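Local coordinates for Thiol:disulfide interchange protein dsbA-like (Escherichia coli, PDB 3C7M) that introduces disulfide bonds into other periplasmic proteins, working with its partner DsbI to form an essential disulfide in the arylsulfate sulfotransferase AssT, at residues P15-K19 with T20-V24; A137-E141 with P142-E146; K159-G162 with V163-V167. All coordinates share one frame; numbering follows the deposited sequence.

Interaction 1. Residues P15-K19 with T20-V24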
ATOM      1  N   PRO A  15      -5.625 -14.070   4.023  1.00 12.55           N
ATOM      2  CA  PRO A  15      -4.851 -15.313   4.136  1.00 12.84           C
ATOM      3  C   PRO A  15      -3.354 -15.098   3.938  1.00 13.37           C
ATOM      4  O   PRO A  15      -2.947 -14.081   3.365  1.00 13.11           O
ATOM      5  CB  PRO A  15      -5.411 -16.183   3.006  1.00 12.84           C
ATOM      6  CG  PRO A  15      -5.943 -15.200   2.002  1.00 12.50           C
ATOM      7  CD  PRO A  15      -6.429 -14.017   2.786  1.00 12.17           C
ATOM      8  N   ASN A  16      -2.553 -16.049   4.421  1.00 14.26           N
ATOM      9  CA  ASN A  16      -1.098 -16.047   4.219  1.00 14.85           C
ATOM     10  C   ASN A  16      -0.448 -14.723   4.602  1.00 14.63           C
ATOM     11  O   ASN A  16       0.358 -14.163   3.846  1.00 15.34           O
ATOM     12  CB  ASN A  16      -0.755 -16.415   2.772  1.00 15.55           C
ATOM     13  CG  ASN A  16      -1.490 -17.649   2.303  1.00 18.36           C
ATOM     14  OD1 ASN A  16      -2.270 -17.597   1.346  1.00 22.01           O
ATOM     15  ND2 ASN A  16      -1.269 -18.761   2.990  1.00 21.22           N
ATOM     16  N   ALA A  17      -0.800 -14.240   5.789  1.00 14.12           N
ATOM     17  CA  ALA A  17      -0.384 -12.917   6.247  1.00 14.01           C
ATOM     18  C   ALA A  17       0.264 -12.952   7.638  1.00 14.48           C
ATOM     19  O   ALA A  17       0.252 -11.956   8.361  1.00 14.09           O
ATOM     20  CB  ALA A  17      -1.571 -11.961   6.219  1.00 13.94           C
ATOM     21  N   ASP A  18       0.839 -14.099   7.997  1.00 14.57           N
ATOM     22  CA  ASP A  18       1.583 -14.230   9.254  1.00 14.81           C
ATOM     23  C   ASP A  18       2.715 -13.216   9.355  1.00 14.27           C
ATOM     24  O   ASP A  18       3.475 -13.033   8.399  1.00 14.61           O
ATOM     25  CB  ASP A  18       2.158 -15.647   9.392  1.00 15.26           C
ATOM     26  CG  ASP A  18       1.087 -16.698   9.639  0.25 15.25           C
ATOM     27  OD1 ASP A  18      -0.110 -16.417   9.418  0.25 16.19           O
ATOM     28  OD2 ASP A  18       1.450 -17.816  10.057  0.25 16.21           O
ATOM     29  N   LYS A  19       2.812 -12.558  10.510  0.50 14.12           N
ATOM     30  CA  LYS A  19       3.874 -11.583  10.793  0.50 13.58           C
ATOM     31  C   LYS A  19       3.947 -10.481   9.734  0.50 12.99           C
ATOM     32  O   LYS A  19       5.010 -10.207   9.171  0.50 12.74           O
ATOM     33  CB  LYS A  19       5.228 -12.282  10.978  0.50 13.93           C
ATOM     34  CG  LYS A  19       5.170 -13.454  11.946  0.50 14.89           C
ATOM     35  CD  LYS A  19       6.543 -14.036  12.216  0.50 16.18           C
ATOM     36  CE  LYS A  19       6.446 -15.241  13.140  0.50 16.97           C
ATOM     37  NZ  LYS A  19       5.830 -14.894  14.451  0.50 17.88           N
ATOM     38  N   THR A  20       2.794  -9.870   9.462  1.00 12.54           N
ATOM     39  CA  THR A  20       2.707  -8.757   8.508  1.00 11.58           C
ATOM     40  C   THR A  20       1.964  -7.559   9.077  1.00 10.61           C
ATOM     41  O   THR A  20       1.072  -7.684   9.929  1.00 10.51           O
ATOM     42  CB  THR A  20       1.989  -9.127   7.184  1.00 11.57           C
ATOM     43  OG1 THR A  20       0.635  -9.502   7.453  1.00 12.10           O
ATOM     44  CG2 THR A  20       2.701 -10.248   6.438  1.00 12.89           C
ATOM     45  N   LEU A  21       2.350  -6.392   8.581  1.00  9.79           N
ATOM     46  CA  LEU A  21       1.548  -5.201   8.712  1.00  9.68           C
ATOM     47  C   LEU A  21       1.142  -4.854   7.297  1.00  8.77           C
ATOM     48  O   LEU A  21       1.947  -4.349   6.517  1.00  8.83           O
ATOM     49  CB  LEU A  21       2.346  -4.061   9.345  1.00  9.58           C
ATOM     50  CG  LEU A  21       1.632  -2.712   9.404  1.00  9.36           C
ATOM     51  CD1 LEU A  21       0.417  -2.787  10.332  1.00 10.02           C
ATOM     52  CD2 LEU A  21       2.594  -1.618   9.857  1.00 10.96           C
ATOM     53  N   ILE A  22      -0.104  -5.173   6.962  1.00  8.68           N
ATOM     54  CA  ILE A  22      -0.630  -4.883   5.637  1.00  8.93           C
ATOM     55  C   ILE A  22      -1.250  -3.499   5.675  1.00  8.92           C
ATOM     56  O   ILE A  22      -1.942  -3.143   6.632  1.00  9.59           O
ATOM     57  CB  ILE A  22      -1.661  -5.956   5.194  1.00  8.50           C
ATOM     58  CG1 ILE A  22      -0.930  -7.254   4.832  1.00  8.34           C
ATOM     59  CG2 ILE A  22      -2.525  -5.452   4.024  1.00  9.48           C
ATOM     60  CD1 ILE A  22      -1.838  -8.455   4.585  1.00  8.65           C
ATOM     61  N   LYS A  23      -0.958  -2.692   4.657  1.00  8.78           N
ATOM     62  CA  LYS A  23      -1.632  -1.412   4.514  1.00  8.99           C
ATOM     63  C   LYS A  23      -2.388  -1.398   3.200  1.00  8.69           C
ATOM     64  O   LYS A  23      -1.780  -1.330   2.125  1.00  8.92           O
ATOM     65  CB  LYS A  23      -0.658  -0.234   4.576  1.00  9.52           C
ATOM     66  CG  LYS A  23      -1.376   1.112   4.492  1.00 11.70           C
ATOM     67  CD  LYS A  23      -0.453   2.240   4.099  1.00 15.37           C
ATOM     68  CE  LYS A  23       0.072   2.000   2.691  1.00 16.91           C
ATOM     69  NZ  LYS A  23       0.336   3.277   1.990  1.00 19.03           N
ATOM     70  N   VAL A  24      -3.710  -1.489   3.289  1.00  8.73           N
ATOM     71  CA  VAL A  24      -4.548  -1.350   2.102  1.00  8.70           C
ATOM     72  C   VAL A  24      -4.644   0.136   1.781  1.00  8.84           C
ATOM     73  O   VAL A  24      -4.980   0.948   2.643  1.00  8.88           O
ATOM     74  CB  VAL A  24      -5.949  -1.969   2.286  1.00  8.55           C
ATOM     75  CG1 VAL A  24      -6.731  -1.886   0.972  1.00  9.97           C
ATOM     76  CG2 VAL A  24      -5.821  -3.426   2.743  1.00  9.12           C
TER
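The backbone turns sharply between A17 and T20, with K19 at positive phi, and then runs out extended as strand 20-24. Across this turn the hydroxyl of T20 donates a hydrogen bond to the carbonyl oxygen of A17, OG1 to O 2.6 Å. OG1 lies between the backbone N and the carbonyl carbon of T20 (chi1 62°), which turns it back over the loop. It meets the A17 oxygen from the flank, at a C=O...O angle of 123° and tilted 33° from the carbonyl plane. The methyl branch of T20 leans the other way, with CG2 3.5 Å from D18 O. The methyl of A17 lies alongside the hydroxyl and also touches I22: its CB is 3.5 Å from T20 OG1 and 3.9 Å from I22 CD1. I22 also packs on I14, T54 and F56. T20 N bonds to the side-chain oxygen of N169, while the backbones of K19 and L21 pair with A52. One short hydroxyl bond thus satisfies a carbonyl inside the turn and ties the loop to the first residue of an inner strand of the thioredoxin sheet, flanked by 165-168 and 52-57, next to a small apolar contact between A17 and I22.

Interaction 2. Residues A137-E141 with P142-E146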
ATOM      1  N   ALA A 137       7.633  -6.384 -19.437  1.00 13.95           N
ATOM      2  CA  ALA A 137       8.245  -7.692 -19.213  1.00 14.23           C
ATOM      3  C   ALA A 137       7.994  -8.193 -17.789  1.00 14.39           C
ATOM      4  O   ALA A 137       7.618  -9.349 -17.593  1.00 14.68           O
ATOM      5  CB  ALA A 137       9.741  -7.629 -19.504  1.00 14.39           C
ATOM      6  N   ALA A 138       8.181  -7.312 -16.805  1.00 14.06           N
ATOM      7  CA  ALA A 138       8.064  -7.678 -15.389  1.00 14.10           C
ATOM      8  C   ALA A 138       6.634  -8.025 -14.990  1.00 14.18           C
ATOM      9  O   ALA A 138       6.407  -8.882 -14.133  1.00 13.77           O
ATOM     10  CB  ALA A 138       8.597  -6.555 -14.509  1.00 13.89           C
ATOM     11  N   LEU A 139       5.676  -7.359 -15.624  1.00 14.59           N
ATOM     12  CA  LEU A 139       4.269  -7.564 -15.331  1.00 15.44           C
ATOM     13  C   LEU A 139       3.832  -8.994 -15.666  1.00 16.21           C
ATOM     14  O   LEU A 139       2.915  -9.520 -15.044  1.00 16.84           O
ATOM     15  CB  LEU A 139       3.429  -6.528 -16.085  1.00 15.49           C
ATOM     16  CG  LEU A 139       1.917  -6.487 -15.872  1.00 15.26           C
ATOM     17  CD1 LEU A 139       1.571  -6.249 -14.411  1.00 15.01           C
ATOM     18  CD2 LEU A 139       1.314  -5.417 -16.758  1.00 15.34           C
ATOM     19  N   LYS A 140       4.524  -9.627 -16.616  1.00 16.83           N
ATOM     20  CA  LYS A 140       4.196 -10.992 -17.041  1.00 18.02           C
ATOM     21  C   LYS A 140       4.651 -12.066 -16.054  1.00 18.11           C
ATOM     22  O   LYS A 140       4.198 -13.215 -16.141  1.00 18.69           O
ATOM     23  CB  LYS A 140       4.800 -11.292 -18.421  1.00 18.38           C
ATOM     24  CG  LYS A 140       4.201 -10.505 -19.566  1.00 20.86           C
ATOM     25  CD  LYS A 140       4.993 -10.748 -20.840  1.00 24.11           C
ATOM     26  CE  LYS A 140       4.595  -9.775 -21.932  1.00 26.14           C
ATOM     27  NZ  LYS A 140       5.477  -9.908 -23.130  1.00 28.37           N
ATOM     28  N   GLU A 141       5.540 -11.702 -15.129  1.00 17.77           N
ATOM     29  CA  GLU A 141       6.153 -12.668 -14.211  1.00 17.67           C
ATOM     30  C   GLU A 141       5.163 -13.208 -13.174  1.00 17.19           C
ATOM     31  O   GLU A 141       4.335 -12.454 -12.652  1.00 16.11           O
ATOM     32  CB  GLU A 141       7.377 -12.066 -13.517  1.00 18.31           C
ATOM     33  CG  GLU A 141       8.505 -11.667 -14.471  1.00 20.04           C
ATOM     34  CD  GLU A 141       9.217 -12.861 -15.075  0.70 22.31           C
ATOM     35  OE1 GLU A 141       9.814 -13.648 -14.310  0.70 24.62           O
ATOM     36  OE2 GLU A 141       9.188 -13.007 -16.316  0.70 23.74           O
ATOM     37  N   PRO A 142       5.239 -14.526 -12.884  1.00 17.24           N
ATOM     38  CA  PRO A 142       4.351 -15.162 -11.918  1.00 17.06           C
ATOM     39  C   PRO A 142       4.280 -14.468 -10.559  1.00 16.44           C
ATOM     40  O   PRO A 142       3.185 -14.336 -10.024  1.00 16.92           O
ATOM     41  CB  PRO A 142       4.941 -16.569 -11.768  1.00 17.20           C
ATOM     42  CG  PRO A 142       5.578 -16.821 -13.075  1.00 18.13           C
ATOM     43  CD  PRO A 142       6.163 -15.503 -13.490  1.00 17.63           C
ATOM     44  N   ALA A 143       5.413 -14.021 -10.014  1.00 15.67           N
ATOM     45  CA  ALA A 143       5.413 -13.368  -8.694  1.00 15.02           C
ATOM     46  C   ALA A 143       4.584 -12.081  -8.691  1.00 14.14           C
ATOM     47  O   ALA A 143       3.872 -11.793  -7.723  1.00 14.30           O
ATOM     48  CB  ALA A 143       6.831 -13.098  -8.215  1.00 15.28           C
ATOM     49  N   VAL A 144       4.681 -11.317  -9.776  1.00 12.88           N
ATOM     50  CA  VAL A 144       3.914 -10.082  -9.915  1.00 12.08           C
ATOM     51  C   VAL A 144       2.419 -10.389 -10.036  1.00 11.85           C
ATOM     52  O   VAL A 144       1.581  -9.771  -9.365  1.00 11.22           O
ATOM     53  CB  VAL A 144       4.420  -9.252 -11.108  1.00 11.93           C
ATOM     54  CG1 VAL A 144       3.478  -8.082 -11.393  1.00 11.37           C
ATOM     55  CG2 VAL A 144       5.843  -8.754 -10.827  1.00 11.96           C
ATOM     56  N   GLN A 145       2.086 -11.370 -10.866  1.00 11.55           N
ATOM     57  CA  GLN A 145       0.697 -11.800 -10.990  1.00 11.80           C
ATOM     58  C   GLN A 145       0.118 -12.339  -9.672  1.00 11.62           C
ATOM     59  O   GLN A 145      -1.053 -12.105  -9.377  1.00 12.11           O
ATOM     60  CB  GLN A 145       0.539 -12.788 -12.153  1.00 11.99           C
ATOM     61  CG  GLN A 145       0.761 -12.136 -13.531  1.00 13.59           C
ATOM     62  CD  GLN A 145      -0.211 -10.995 -13.821  1.00 15.70           C
ATOM     63  OE1 GLN A 145      -1.426 -11.124 -13.620  1.00 18.12           O
ATOM     64  NE2 GLN A 145       0.320  -9.872 -14.304  1.00 16.24           N
ATOM     65  N   GLU A 146       0.940 -13.055  -8.902  0.50 11.94           N
ATOM     66  CA  GLU A 146       0.551 -13.556  -7.577  0.50 12.16           C
ATOM     67  C   GLU A 146       0.212 -12.393  -6.640  0.50 11.24           C
ATOM     68  O   GLU A 146      -0.783 -12.438  -5.915  0.50 11.06           O
ATOM     69  CB  GLU A 146       1.675 -14.396  -6.958  0.50 12.20           C
ATOM     70  CG  GLU A 146       1.926 -15.761  -7.602  0.50 13.86           C
ATOM     71  CD  GLU A 146       3.289 -16.341  -7.229  0.50 14.10           C
ATOM     72  OE1 GLU A 146       3.674 -16.271  -6.042  0.50 17.37           O
ATOM     73  OE2 GLU A 146       3.979 -16.869  -8.126  0.50 17.52           O
TER
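This is a local contact across the turn between two consecutive helices: helix 132-139 gives way to helix 142-150, with E141 at the N-cap position and P142 opening the second helix. It sits at the surface of the helical part of the DsbA-like fold, its centre about 18 Å from the centre of the chain. The link across the turn is made by Q145, whose amide reaches back to the L139 carbonyl. Its NE2 donates to L139 O at 2.7 Å. The bond is nearly straight (N-H...O 167°), and the acceptor lies almost in the plane of the Q145 amide, while the donor stands 23° from the L139 carbonyl plane. Q145 can fold back in this way because its chain bends at chi2 (-60°), which carries the amide toward the L139 carbonyl. The bond thus supplies a side-chain partner to a backbone carbonyl before the turn. On the new helix, the first-turn bond runs from Q145 N to E141 O, 3.1 Å, so one residue holds both sides of the turn. V144 turns toward the preceding segment and packs against L139 and the A138 carbonyl. The side chains of L139 and V144 cross at about a right angle, bringing L139 CD1 within 4.0 Å of V144 CG1. Helix 65-81 covers this apolar side, where A73 meets V144 and V74 meets A138. L139 CD1 also lies 3.8 Å from Q145 NE2, placing a methyl beside the bonded amide. The other branch of the valine points at the backbone, its CG2 3.4 Å from A138 O.

Interaction 3. Residues K159-G162 with V163-V167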
ATOM      1  N   LYS A 159     -14.138  -2.064   2.827  1.00 15.11           N
ATOM      2  CA  LYS A 159     -15.549  -1.840   3.189  1.00 16.11           C
ATOM      3  C   LYS A 159     -15.774  -1.436   4.635  1.00 16.51           C
ATOM      4  O   LYS A 159     -16.741  -0.729   4.951  1.00 17.50           O
ATOM      5  CB  LYS A 159     -16.359  -3.115   2.972  1.00 16.69           C
ATOM      6  CG  LYS A 159     -16.566  -3.510   1.541  1.00 17.50           C
ATOM      7  CD  LYS A 159     -17.303  -4.827   1.514  1.00 18.34           C
ATOM      8  CE  LYS A 159     -17.592  -5.266   0.102  1.00 19.44           C
ATOM      9  NZ  LYS A 159     -18.356  -6.535   0.115  1.00 19.27           N
ATOM     10  N   ILE A 160     -14.907  -1.917   5.521  1.00 16.35           N
ATOM     11  CA  ILE A 160     -15.126  -1.777   6.955  1.00 16.84           C
ATOM     12  C   ILE A 160     -15.017  -0.323   7.401  1.00 16.38           C
ATOM     13  O   ILE A 160     -15.944   0.211   8.019  1.00 16.96           O
ATOM     14  CB  ILE A 160     -14.183  -2.695   7.749  1.00 17.17           C
ATOM     15  CG1 ILE A 160     -14.565  -4.147   7.491  1.00 18.91           C
ATOM     16  CG2 ILE A 160     -14.270  -2.401   9.244  1.00 18.11           C
ATOM     17  CD1 ILE A 160     -13.437  -5.011   7.080  1.00 20.49           C
ATOM     18  N   GLN A 161     -13.899   0.323   7.076  1.00 15.13           N
ATOM     19  CA  GLN A 161     -13.695   1.713   7.481  1.00 14.47           C
ATOM     20  C   GLN A 161     -12.884   2.514   6.459  1.00 14.21           C
ATOM     21  O   GLN A 161     -12.236   3.506   6.795  1.00 14.31           O
ATOM     22  CB  GLN A 161     -13.085   1.782   8.894  1.00 14.28           C
ATOM     23  CG  GLN A 161     -11.812   0.947   9.095  1.00 14.96           C
ATOM     24  CD  GLN A 161     -10.558   1.745   8.825  1.00 15.57           C
ATOM     25  OE1 GLN A 161     -10.278   2.734   9.511  1.00 16.61           O
ATOM     26  NE2 GLN A 161      -9.795   1.332   7.821  1.00 13.94           N
ATOM     27  N   GLY A 162     -12.956   2.084   5.201  1.00 13.46           N
ATOM     28  CA  GLY A 162     -12.315   2.794   4.101  1.00 13.26           C
ATOM     29  C   GLY A 162     -10.837   2.491   3.985  1.00 12.93           C
ATOM     30  O   GLY A 162     -10.349   1.496   4.520  1.00 13.03           O
ATOM     31  N   VAL A 163     -10.133   3.355   3.265  1.00 12.81           N
ATOM     32  CA  VAL A 163      -8.677   3.307   3.211  1.00 12.54           C
ATOM     33  C   VAL A 163      -8.108   4.615   3.774  1.00 12.02           C
ATOM     34  O   VAL A 163      -8.763   5.658   3.697  1.00 12.38           O
ATOM     35  CB  VAL A 163      -8.143   3.018   1.777  1.00 12.20           C
ATOM     36  CG1 VAL A 163      -8.404   1.567   1.391  1.00 12.84           C
ATOM     37  CG2 VAL A 163      -8.750   3.974   0.750  1.00 13.29           C
ATOM     38  N   PRO A 164      -6.897   4.572   4.352  1.00 11.50           N
ATOM     39  CA  PRO A 164      -6.036   3.405   4.512  1.00 10.97           C
ATOM     40  C   PRO A 164      -6.587   2.402   5.515  1.00 10.60           C
ATOM     41  O   PRO A 164      -7.334   2.776   6.430  1.00 11.18           O
ATOM     42  CB  PRO A 164      -4.730   3.999   5.042  1.00 10.70           C
ATOM     43  CG  PRO A 164      -5.143   5.268   5.716  1.00 12.01           C
ATOM     44  CD  PRO A 164      -6.285   5.791   4.911  1.00 11.97           C
ATOM     45  N   ALA A 165      -6.213   1.142   5.329  1.00  9.78           N
ATOM     46  CA  ALA A 165      -6.603   0.080   6.246  1.00  9.68           C
ATOM     47  C   ALA A 165      -5.336  -0.666   6.666  1.00  9.53           C
ATOM     48  O   ALA A 165      -4.749  -1.431   5.884  1.00  9.56           O
ATOM     49  CB  ALA A 165      -7.615  -0.847   5.583  1.00 10.13           C
ATOM     50  N   TYR A 166      -4.903  -0.416   7.902  1.00  9.15           N
ATOM     51  CA  TYR A 166      -3.737  -1.095   8.461  1.00  9.33           C
ATOM     52  C   TYR A 166      -4.184  -2.344   9.196  1.00  9.51           C
ATOM     53  O   TYR A 166      -4.979  -2.265  10.138  1.00  9.83           O
ATOM     54  CB  TYR A 166      -2.975  -0.186   9.418  1.00  9.93           C
ATOM     55  CG  TYR A 166      -2.396   1.057   8.786  1.00  9.89           C
ATOM     56  CD1 TYR A 166      -3.138   2.236   8.726  1.00 10.45           C
ATOM     57  CD2 TYR A 166      -1.088   1.072   8.287  1.00 10.41           C
ATOM     58  CE1 TYR A 166      -2.601   3.402   8.172  1.00 11.17           C
ATOM     59  CE2 TYR A 166      -0.542   2.241   7.736  1.00 10.91           C
ATOM     60  CZ  TYR A 166      -1.308   3.397   7.685  1.00 10.98           C
ATOM     61  OH  TYR A 166      -0.808   4.563   7.135  1.00 12.77           O
ATOM     62  N   VAL A 167      -3.671  -3.482   8.746  1.00  8.81           N
ATOM     63  CA  VAL A 167      -4.073  -4.793   9.247  1.00  9.25           C
ATOM     64  C   VAL A 167      -2.865  -5.543   9.811  1.00  9.56           C
ATOM     65  O   VAL A 167      -1.826  -5.650   9.160  1.00  9.30           O
ATOM     66  CB  VAL A 167      -4.732  -5.635   8.123  1.00  9.07           C
ATOM     67  CG1 VAL A 167      -5.139  -7.013   8.648  1.00 10.12           C
ATOM     68  CG2 VAL A 167      -5.954  -4.909   7.536  1.00  9.69           C
TER
HETATM   69  O   HOH W   1      -9.536   4.665   6.795  1.00 15.62           O
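The carbonyl oxygen of P164 has several donors around it. Q161 NE2 reaches it at 3.2 Å, a bond 161° straight at the hydrogen, with the oxygen nearly in the plane of the Q161 amide and the donor tilted 25° from the P164 carbonyl plane. A water lies within donating distance of both P164 O and Q161 O (2.9 Å each) and can link them, though it has more acceptors in reach than protons. T176 OG1 bonds to P164 O as well, and T176 N holds Q161 OE1, which fixes the rotation of the amide. The Q161 chain has CG between its backbone N and carbonyl carbon (chi1 53°) and bends again at chi2, bringing the amide round beside the methyl of A165, NE2 to CB 3.8 Å. G162, at positive phi, follows the weakly bonded helix and leads into the cis peptide bond before P164, the cis-proline loop of thioredoxin-like proteins. Here V163 packs on C29 and C32 of the redox-active pair, reduced in this structure, and P164 on F31 and C32. By holding the carbonyl of the cis-proline to Q161, the polar network probably helps position this loop beside the redox-active cysteines.

In the fold
Along the chain the three contacts come in numerical order. Interactions 1 and 3, with centres about 13 Å apart, share the mixed sheet, where strands 20-25 and 165-168 are antiparallel neighbours. There I22 O and V167 N, like V24 N and A165 O, are probably hydrogen-bonded. Interaction 2 stands apart, its centre about 20 Å from interaction 1 and 26 Å from interaction 3, and on the opposite side of the chain's centre from the latter. Helix 142-150, which it opens, is followed by helix 154-161, whose final residues form part of interaction 3. After strand 52-57 the chain leaves the sheet for helices 65-81 to 154-161 and returns at the cis-proline loop beside the redox-active cysteines.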